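Local coordinates for protein laminin subunit ALPHA-1 (PDB 2JD4) that serves as the alpha chain of the basement membrane protein laminin-111, its LG4-5 domain pair probably anchoring laminin to the cell surface, at residues 23-31 and 145-153; 32-43 and 136-146. The protein carries 4 engineered substitutions. One frame throughout, in Å; residues are numbered along the deposited sequence.

Interaction 1 (23-31 and 145-153)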
loop_
_atom_site.group_PDB
_atom_site.type_symbol
_atom_site.label_atom_id
_atom_site.label_comp_id
_atom_site.label_asym_id
_atom_site.label_seq_id
_atom_site.Cartn_x
_atom_site.Cartn_y
_atom_site.Cartn_z
ATOM N N GLN A 23 -6.964 10.497 0.250
ATOM C CA GLN A 23 -6.409 9.151 0.220
ATOM C C GLN A 23 -5.041 9.192 0.896
ATOM O O GLN A 23 -4.198 10.007 0.534
ATOM C CB GLN A 23 -6.229 8.657 -1.222
ATOM C CG GLN A 23 -5.631 7.245 -1.321
ATOM C CD GLN A 23 -6.649 6.147 -1.057
ATOM O OE1 GLN A 23 -6.288 4.982 -0.889
ATOM N NE2 GLN A 23 -7.929 6.513 -1.030
ATOM N N PHE A 24 -4.829 8.316 1.871
ATOM C CA PHE A 24 -3.554 8.252 2.572
ATOM C C PHE A 24 -2.856 6.929 2.240
ATOM O O PHE A 24 -3.358 6.134 1.446
ATOM C CB PHE A 24 -3.768 8.383 4.087
ATOM C CG PHE A 24 -4.406 9.680 4.495
ATOM C CD1 PHE A 24 -5.793 9.807 4.530
ATOM C CD2 PHE A 24 -3.620 10.787 4.818
ATOM C CE1 PHE A 24 -6.394 11.024 4.881
ATOM C CE2 PHE A 24 -4.205 12.002 5.169
ATOM C CZ PHE A 24 -5.598 12.120 5.199
ATOM N N GLY A 25 -1.694 6.701 2.841
ATOM C CA GLY A 25 -0.972 5.467 2.579
ATOM C C GLY A 25 -0.181 5.414 1.277
ATOM O O GLY A 25 0.387 4.373 0.954
ATOM N N LEU A 26 -0.136 6.509 0.520
ATOM C CA LEU A 26 0.629 6.513 -0.731
ATOM C C LEU A 26 2.118 6.367 -0.397
ATOM O O LEU A 26 2.880 5.763 -1.154
ATOM C CB LEU A 26 0.367 7.800 -1.516
ATOM C CG LEU A 26 -1.067 7.916 -2.047
ATOM C CD1 LEU A 26 -1.293 9.326 -2.544
ATOM C CD2 LEU A 26 -1.308 6.899 -3.169
ATOM N N SER A 27 2.526 6.940 0.732
ATOM C CA SER A 27 3.895 6.808 1.215
ATOM C C SER A 27 3.711 6.420 2.681
ATOM O O SER A 27 2.603 6.517 3.211
ATOM C CB SER A 27 4.666 8.128 1.116
ATOM O OG SER A 27 4.401 8.957 2.228
ATOM N N GLN A 28 4.773 5.968 3.336
ATOM C CA GLN A 28 4.660 5.586 4.741
ATOM C C GLN A 28 4.389 6.810 5.620
ATOM O O GLN A 28 4.003 6.672 6.787
ATOM C CB GLN A 28 5.940 4.874 5.212
ATOM C CG GLN A 28 6.179 3.523 4.546
ATOM C CD GLN A 28 6.126 2.351 5.522
ATOM O OE1 GLN A 28 6.980 2.215 6.403
ATOM N NE2 GLN A 28 5.119 1.496 5.365
ATOM N N ASN A 29 4.571 8.004 5.066
ATOM C CA ASN A 29 4.335 9.227 5.840
ATOM C C ASN A 29 3.293 10.195 5.275
ATOM O O ASN A 29 3.362 11.403 5.508
ATOM C CB ASN A 29 5.654 9.965 6.072
ATOM C CG ASN A 29 6.610 9.173 6.946
ATOM O OD1 ASN A 29 6.410 9.042 8.162
ATOM N ND2 ASN A 29 7.638 8.620 6.330
ATOM N N SER A 30 2.324 9.672 4.537
ATOM C CA SER A 30 1.262 10.521 4.012
ATOM C C SER A 30 0.442 10.966 5.223
ATOM O O SER A 30 0.086 10.141 6.059
ATOM C CB SER A 30 0.355 9.734 3.062
ATOM O OG SER A 30 1.094 9.164 1.997
ATOM N N HIS A 31 0.136 12.254 5.320
ATOM C CA HIS A 31 -0.647 12.738 6.455
ATOM C C HIS A 31 -1.090 14.188 6.294
ATOM O O HIS A 31 -0.642 14.894 5.392
ATOM C CB HIS A 31 0.188 12.652 7.741
ATOM C CG HIS A 31 1.276 13.679 7.807
ATOM N ND1 HIS A 31 2.421 13.602 7.043
ATOM C CD2 HIS A 31 1.339 14.867 8.455
ATOM C CE1 HIS A 31 3.137 14.700 7.211
ATOM N NE2 HIS A 31 2.502 15.484 8.063
ATOM N N TYR A 145 -2.939 14.684 14.067
ATOM C CA TYR A 145 -2.317 14.108 12.879
ATOM C C TYR A 145 -3.294 13.093 12.301
ATOM O O TYR A 145 -3.679 12.142 12.986
ATOM C CB TYR A 145 -0.999 13.419 13.240
ATOM C CG TYR A 145 0.033 14.367 13.796
ATOM C CD1 TYR A 145 0.005 14.750 15.139
ATOM C CD2 TYR A 145 1.024 14.904 12.975
ATOM C CE1 TYR A 145 0.942 15.640 15.647
ATOM C CE2 TYR A 145 1.963 15.798 13.475
ATOM C CZ TYR A 145 1.918 16.161 14.811
ATOM O OH TYR A 145 2.859 17.036 15.307
ATOM N N LEU A 146 -3.692 13.305 11.047
ATOM C CA LEU A 146 -4.650 12.431 10.375
ATOM C C LEU A 146 -4.044 11.576 9.254
ATOM O O LEU A 146 -3.336 12.079 8.371
ATOM C CB LEU A 146 -5.804 13.272 9.799
ATOM C CG LEU A 146 -6.967 12.496 9.151
ATOM C CD1 LEU A 146 -7.727 11.708 10.240
ATOM C CD2 LEU A 146 -7.918 13.472 8.440
ATOM N N GLY A 147 -4.327 10.276 9.306
ATOM C CA GLY A 147 -3.854 9.350 8.293
ATOM C C GLY A 147 -2.410 8.892 8.352
ATOM O O GLY A 147 -2.029 7.975 7.625
ATOM N N GLY A 148 -1.604 9.532 9.192
ATOM C CA GLY A 148 -0.204 9.167 9.304
ATOM C C GLY A 148 0.556 10.214 10.100
ATOM O O GLY A 148 -0.053 11.104 10.689
ATOM N N LEU A 149 1.881 10.120 10.107
ATOM C CA LEU A 149 2.725 11.067 10.838
ATOM C C LEU A 149 3.832 11.625 9.942
ATOM O O LEU A 149 4.193 11.021 8.926
ATOM C CB LEU A 149 3.378 10.373 12.048
ATOM C CG LEU A 149 2.464 9.706 13.077
ATOM C CD1 LEU A 149 3.310 8.814 14.002
ATOM C CD2 LEU A 149 1.716 10.764 13.868
ATOM N N PRO A 150 4.386 12.793 10.310
ATOM C CA PRO A 150 5.462 13.423 9.536
ATOM C C PRO A 150 6.693 12.518 9.594
ATOM O O PRO A 150 6.878 11.774 10.559
ATOM C CB PRO A 150 5.697 14.744 10.270
ATOM C CG PRO A 150 4.392 15.000 10.983
ATOM C CD PRO A 150 3.989 13.637 11.450
ATOM N N SER A 151 7.526 12.585 8.564
ATOM C CA SER A 151 8.734 11.771 8.490
ATOM C C SER A 151 9.715 12.041 9.641
ATOM O O SER A 151 10.408 11.136 10.110
ATOM C CB SER A 151 9.437 12.022 7.152
ATOM O OG SER A 151 10.559 11.175 7.002
ATOM N N HIS A 152 9.768 13.283 10.095
ATOM C CA HIS A 152 10.682 13.661 11.167
ATOM C C HIS A 152 10.213 13.293 12.577
ATOM O O HIS A 152 11.007 13.314 13.516
ATOM C CB HIS A 152 10.952 15.169 11.107
ATOM C CG HIS A 152 9.726 16.012 11.287
ATOM N ND1 HIS A 152 9.015 16.051 12.467
ATOM C CD2 HIS A 152 9.084 16.846 10.434
ATOM C CE1 HIS A 152 7.989 16.873 12.334
ATOM N NE2 HIS A 152 8.008 17.369 11.111
ATOM N N TYR A 153 8.938 12.943 12.723
ATOM C CA TYR A 153 8.375 12.610 14.033
ATOM C C TYR A 153 8.684 11.182 14.494
ATOM O O TYR A 153 8.680 10.251 13.693
ATOM C CB TYR A 153 6.855 12.820 13.999
ATOM C CG TYR A 153 6.208 12.940 15.355
ATOM C CD1 TYR A 153 6.351 14.100 16.115
ATOM C CD2 TYR A 153 5.459 11.892 15.885
ATOM C CE1 TYR A 153 5.764 14.212 17.371
ATOM C CE2 TYR A 153 4.868 11.992 17.139
ATOM C CZ TYR A 153 5.025 13.154 17.876
ATOM O OH TYR A 153 4.442 13.256 19.115
HETATM O O HOH W 1 3.162 7.723 9.298
#
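H31 lies against the backbone of G148-P150. Its CB sits 3.3 Å from G148 O, a buried carbonyl oxygen with no hydrogen-bonding partner. CG, held between the backbone N and the carbonyl carbon (chi1 72°), brings one ring face over L149 C and P150. CE1 meets P150 CA, CD2 and NE2 lie 4.0 and 3.5 Å from P150 CG, and P150 CD makes a CH-pi contact 4.2 Å from the ring centroid. ND1 turns back to its own segment and donates to N29 O in the plane of the ring (2.8 Å, 171°), which restrains ring rotation. With an alanine in its place, N29 O would probably lose this donor and a gap open beside P150. In this laminin G beta-sandwich, the contact joins the turn leading into strand 31-35 to the exit of the neighbouring strand 143-146. Water 1 bridges Q28 O and L149 N. Glycines make close approach possible: a side chain on G148 would strike S30 O, and one on G147 would strike F24. Instead, G147 CA lies over one face of the F24 ring, 4.0 Å from its centroid, while F24 CE2 reaches to 3.3 Å from L146 O.

Interaction 2 (32-43 and 136-146); sequences LVLPLQQSDVRK and TTLDVERKLYL. Engineered in segment 32-43: Q37 (natural residue Asn). With MG (magnesium ion), chain C.
The R142 guanidinium carries L36 O over one face and meets S39 O at its edge, near its plane. NH1 bonds weakly to S39 O (2.7 Å), whereas NH2 approaches the same oxygen so closely that its exact placement is doubtful. Bends at chi2 and chi3 (-97° and 74°) fold the arginine chain back over L36. The R42 guanidinium holds the D40 carboxylate at its edge, NE and NH2 gripping one oxygen each in a salt bridge. V33 CG2 packs 3.8 Å from CD2 of the Y145 ring, the two side chains running alongside each other. Their residues form a non-hydrogen-bonded pair between the antiparallel hydrogen-bonded pairs L32-L146 and L34-L144. Beyond the strands, L36 N donates to R142 O from well above the carbonyl plane. V41 CG2 packs between the segments, 4.1 Å from both L138 CD2 and V140 CG2. Further on, L138 N donates to R42 O (2.9 Å), joining the segments next to the metal ligand T137. T137 O (2.2 Å) and D139 OD2 bind the magnesium, and T137 OG1 donates to D139 OD2. With D70, L87 O and two waters, they complete the metal site at the rim of the laminin G sandwich.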
loop_
_atom_site.group_PDB
_atom_site.type_symbol
_atom_site.label_atom_id
_atom_site.label_comp_id
_atom_site.label_asym_id
_atom_site.label_seq_id
_atom_site.Cartn_x
_atom_site.Cartn_y
_atom_site.Cartn_z
ATOM N N LEU A 32 -1.973 14.611 7.192
ATOM C CA LEU A 32 -2.454 15.987 7.267
ATOM C C LEU A 32 -2.277 16.371 8.739
ATOM O O LEU A 32 -2.515 15.551 9.626
ATOM C CB LEU A 32 -3.949 16.093 6.927
ATOM C CG LEU A 32 -4.471 15.837 5.512
ATOM C CD1 LEU A 32 -5.983 16.050 5.499
ATOM C CD2 LEU A 32 -3.792 16.777 4.527
ATOM N N VAL A 33 -1.839 17.595 8.994
ATOM C CA VAL A 33 -1.698 18.084 10.359
ATOM C C VAL A 33 -2.790 19.140 10.470
ATOM O O VAL A 33 -2.737 20.176 9.804
ATOM C CB VAL A 33 -0.320 18.719 10.604
ATOM C CG1 VAL A 33 -0.256 19.296 12.018
ATOM C CG2 VAL A 33 0.774 17.666 10.411
ATOM N N LEU A 34 -3.795 18.853 11.288
ATOM C CA LEU A 34 -4.932 19.747 11.458
ATOM C C LEU A 34 -4.955 20.471 12.800
ATOM O O LEU A 34 -4.684 19.879 13.849
ATOM C CB LEU A 34 -6.227 18.953 11.295
ATOM C CG LEU A 34 -6.380 18.113 10.024
ATOM C CD1 LEU A 34 -7.722 17.398 10.058
ATOM C CD2 LEU A 34 -6.291 19.006 8.796
ATOM N N PRO A 35 -5.297 21.766 12.786
ATOM C CA PRO A 35 -5.356 22.568 14.011
ATOM C C PRO A 35 -6.581 22.216 14.849
ATOM O O PRO A 35 -7.631 21.903 14.301
ATOM C CB PRO A 35 -5.455 24.014 13.494
ATOM C CG PRO A 35 -5.194 23.922 12.000
ATOM C CD PRO A 35 -5.686 22.566 11.616
ATOM N N LEU A 36 -6.436 22.246 16.173
ATOM C CA LEU A 36 -7.554 22.007 17.084
ATOM C C LEU A 36 -7.678 23.325 17.846
ATOM O O LEU A 36 -6.797 23.668 18.634
ATOM C CB LEU A 36 -7.248 20.883 18.081
ATOM C CG LEU A 36 -7.082 19.447 17.579
ATOM C CD1 LEU A 36 -6.805 18.529 18.763
ATOM C CD2 LEU A 36 -8.329 19.009 16.838
ATOM N N GLN A 37 -8.755 24.070 17.622
ATOM C CA GLN A 37 -8.901 25.354 18.300
ATOM C C GLN A 37 -10.001 25.463 19.346
ATOM O O GLN A 37 -9.771 25.991 20.435
ATOM C CB GLN A 37 -9.093 26.475 17.275
ATOM C CG GLN A 37 -8.008 26.558 16.217
ATOM C CD GLN A 37 -8.430 25.929 14.901
ATOM O OE1 GLN A 37 -8.769 24.743 14.841
ATOM N NE2 GLN A 37 -8.412 26.725 13.835
ATOM N N GLN A 38 -11.196 24.975 19.036
ATOM C CA GLN A 38 -12.296 25.096 19.987
ATOM C C GLN A 38 -12.487 23.896 20.902
ATOM O O GLN A 38 -13.251 23.960 21.869
ATOM C CB GLN A 38 -13.605 25.372 19.246
ATOM C CG GLN A 38 -14.172 24.181 18.500
ATOM C CD GLN A 38 -15.560 24.453 17.952
ATOM O OE1 GLN A 38 -15.744 25.318 17.093
ATOM N NE2 GLN A 38 -16.549 23.718 18.455
ATOM N N SER A 39 -11.784 22.810 20.611
ATOM C CA SER A 39 -11.919 21.607 21.407
ATOM C C SER A 39 -11.160 21.625 22.727
ATOM O O SER A 39 -10.017 22.065 22.791
ATOM C CB SER A 39 -11.470 20.390 20.588
ATOM O OG SER A 39 -12.290 20.208 19.445
ATOM N N ASP A 40 -11.824 21.169 23.784
ATOM C CA ASP A 40 -11.201 21.044 25.098
ATOM C C ASP A 40 -11.280 19.539 25.336
ATOM O O ASP A 40 -12.304 19.033 25.781
ATOM C CB ASP A 40 -11.996 21.768 26.187
ATOM C CG ASP A 40 -11.284 21.738 27.536
ATOM O OD1 ASP A 40 -10.414 20.862 27.733
ATOM O OD2 ASP A 40 -11.595 22.580 28.401
ATOM N N VAL A 41 -10.207 18.826 25.022
ATOM C CA VAL A 41 -10.208 17.371 25.159
ATOM C C VAL A 41 -9.723 16.815 26.494
ATOM O O VAL A 41 -9.651 15.597 26.669
ATOM C CB VAL A 41 -9.365 16.728 24.040
ATOM C CG1 VAL A 41 -9.846 17.228 22.678
ATOM C CG2 VAL A 41 -7.898 17.061 24.237
ATOM N N ARG A 42 -9.391 17.698 27.431
ATOM C CA ARG A 42 -8.902 17.266 28.739
ATOM C C ARG A 42 -9.781 16.218 29.423
ATOM O O ARG A 42 -9.284 15.206 29.923
ATOM C CB ARG A 42 -8.739 18.477 29.662
ATOM C CG ARG A 42 -7.583 19.398 29.275
ATOM C CD ARG A 42 -7.551 20.630 30.160
ATOM N NE ARG A 42 -8.715 21.484 29.936
ATOM C CZ ARG A 42 -8.956 22.605 30.606
ATOM N NH1 ARG A 42 -8.113 23.008 31.548
ATOM N NH2 ARG A 42 -10.033 23.328 30.332
ATOM N N LYS A 43 -11.087 16.452 29.436
ATOM C CA LYS A 43 -12.011 15.528 30.080
ATOM C C LYS A 43 -12.897 14.778 29.099
ATOM O O LYS A 43 -13.700 13.937 29.498
ATOM C CB LYS A 43 -12.893 16.289 31.077
ATOM C CG LYS A 43 -12.187 16.708 32.359
ATOM C CD LYS A 43 -11.871 15.493 33.226
ATOM C CE LYS A 43 -11.200 15.895 34.532
ATOM N NZ LYS A 43 -12.071 16.780 35.349
ATOM N N THR A 136 -6.278 12.544 35.584
ATOM C CA THR A 136 -7.650 12.836 35.187
ATOM C C THR A 136 -7.801 13.634 33.897
ATOM O O THR A 136 -8.916 13.841 33.434
ATOM C CB THR A 136 -8.400 13.608 36.296
ATOM O OG1 THR A 136 -7.850 14.925 36.420
ATOM C CG2 THR A 136 -8.268 12.887 37.625
ATOM N N THR A 137 -6.698 14.082 33.312
ATOM C CA THR A 137 -6.801 14.872 32.091
ATOM C C THR A 137 -5.917 14.423 30.929
ATOM O O THR A 137 -4.792 13.955 31.128
ATOM C CB THR A 137 -6.495 16.366 32.371
ATOM O OG1 THR A 137 -5.128 16.516 32.786
ATOM C CG2 THR A 137 -7.414 16.904 33.459
ATOM N N LEU A 138 -6.449 14.558 29.715
ATOM C CA LEU A 138 -5.706 14.233 28.502
ATOM C C LEU A 138 -5.126 15.572 28.077
ATOM O O LEU A 138 -5.839 16.424 27.545
ATOM C CB LEU A 138 -6.634 13.697 27.403
ATOM C CG LEU A 138 -6.013 13.521 26.007
ATOM C CD1 LEU A 138 -4.927 12.436 26.039
ATOM C CD2 LEU A 138 -7.107 13.149 25.003
ATOM N N ASP A 139 -3.838 15.759 28.340
ATOM C CA ASP A 139 -3.141 16.998 28.021
ATOM C C ASP A 139 -2.272 16.817 26.784
ATOM O O ASP A 139 -1.213 16.186 26.854
ATOM C CB ASP A 139 -2.269 17.407 29.210
ATOM C CG ASP A 139 -3.040 17.415 30.515
ATOM O OD1 ASP A 139 -3.849 18.344 30.717
ATOM O OD2 ASP A 139 -2.851 16.484 31.331
ATOM N N VAL A 140 -2.708 17.382 25.659
ATOM C CA VAL A 140 -1.959 17.250 24.414
ATOM C C VAL A 140 -1.898 18.545 23.608
ATOM O O VAL A 140 -2.682 19.465 23.842
ATOM C CB VAL A 140 -2.585 16.162 23.512
ATOM C CG1 VAL A 140 -2.630 14.831 24.257
ATOM C CG2 VAL A 140 -3.986 16.579 23.097
ATOM N N GLU A 141 -0.965 18.600 22.658
ATOM C CA GLU A 141 -0.794 19.764 21.789
ATOM C C GLU A 141 -2.047 19.985 20.951
ATOM O O GLU A 141 -2.740 19.029 20.607
ATOM C CB GLU A 141 0.400 19.558 20.857
ATOM C CG GLU A 141 1.747 19.593 21.538
ATOM C CD GLU A 141 2.099 20.972 22.050
ATOM O OE1 GLU A 141 1.434 21.452 22.995
ATOM O OE2 GLU A 141 3.039 21.580 21.498
ATOM N N ARG A 142 -2.318 21.249 20.625
ATOM C CA ARG A 142 -3.487 21.643 19.840
ATOM C C ARG A 142 -3.355 21.249 18.363
ATOM O O ARG A 142 -3.572 22.080 17.476
ATOM C CB ARG A 142 -3.678 23.164 19.926
ATOM C CG ARG A 142 -3.768 23.746 21.332
ATOM C CD ARG A 142 -5.211 23.955 21.763
ATOM N NE ARG A 142 -5.878 22.697 22.075
ATOM C CZ ARG A 142 -7.198 22.542 22.127
ATOM N NH1 ARG A 142 -8.002 23.569 21.882
ATOM N NH2 ARG A 142 -7.712 21.358 22.431
ATOM N N LYS A 143 -3.005 19.993 18.097
ATOM C CA LYS A 143 -2.841 19.524 16.722
ATOM C C LYS A 143 -3.189 18.048 16.596
ATOM O O LYS A 143 -2.821 17.244 17.446
ATOM C CB LYS A 143 -1.394 19.719 16.254
ATOM C CG LYS A 143 -0.916 21.159 16.240
ATOM C CD LYS A 143 0.568 21.250 15.895
ATOM C CE LYS A 143 1.051 22.701 15.938
ATOM N NZ LYS A 143 2.513 22.832 15.663
ATOM N N LEU A 144 -3.892 17.690 15.527
ATOM C CA LEU A 144 -4.251 16.298 15.311
ATOM C C LEU A 144 -3.633 15.816 14.008
ATOM O O LEU A 144 -3.763 16.471 12.978
ATOM C CB LEU A 144 -5.777 16.127 15.276
ATOM C CG LEU A 144 -6.320 14.719 14.978
ATOM C CD1 LEU A 144 -7.591 14.445 15.775
ATOM C CD2 LEU A 144 -6.590 14.589 13.494
ATOM N N TYR A 145 -2.939 14.684 14.067
ATOM C CA TYR A 145 -2.317 14.108 12.879
ATOM C C TYR A 145 -3.294 13.093 12.301
ATOM O O TYR A 145 -3.679 12.142 12.986
ATOM C CB TYR A 145 -0.999 13.419 13.240
ATOM C CG TYR A 145 0.033 14.367 13.796
ATOM C CD1 TYR A 145 0.005 14.750 15.139
ATOM C CD2 TYR A 145 1.024 14.904 12.975
ATOM C CE1 TYR A 145 0.942 15.640 15.647
ATOM C CE2 TYR A 145 1.963 15.798 13.475
ATOM C CZ TYR A 145 1.918 16.161 14.811
ATOM O OH TYR A 145 2.859 17.036 15.307
ATOM N N LEU A 146 -3.692 13.305 11.047
ATOM C CA LEU A 146 -4.650 12.431 10.375
ATOM C C LEU A 146 -4.044 11.576 9.254
ATOM O O LEU A 146 -3.336 12.079 8.371
ATOM C CB LEU A 146 -5.804 13.272 9.799
ATOM C CG LEU A 146 -6.967 12.496 9.151
ATOM C CD1 LEU A 146 -7.727 11.708 10.240
ATOM C CD2 LEU A 146 -7.918 13.472 8.440
HETATM MG MG MG C . -2.668 14.249 31.757
HETATM O O HOH W 2 -3.292 14.432 33.904
HETATM O O HOH W 3 -0.376 14.359 32.223
#

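The two contacts follow one another along the strand pair 31-35/143-146 in a sheet of the first laminin G domain, interaction 1 mainly in the loops at one end, interaction 2 in the strands and the loops at the other. Their centres are about 18 Å apart, and both use Y145 and L146. They also touch directly, F24 CE2 packing 3.9 Å from L32 CG. Along the chain, interaction 2 is nested inside the loop closed by interaction 1: the chain passes 23-31 and then 32-43, runs through most of the domain's strands, and returns through 136-146 to 145-153. The paired strands thus lie between the buried loops and the loops that reach the magnesium.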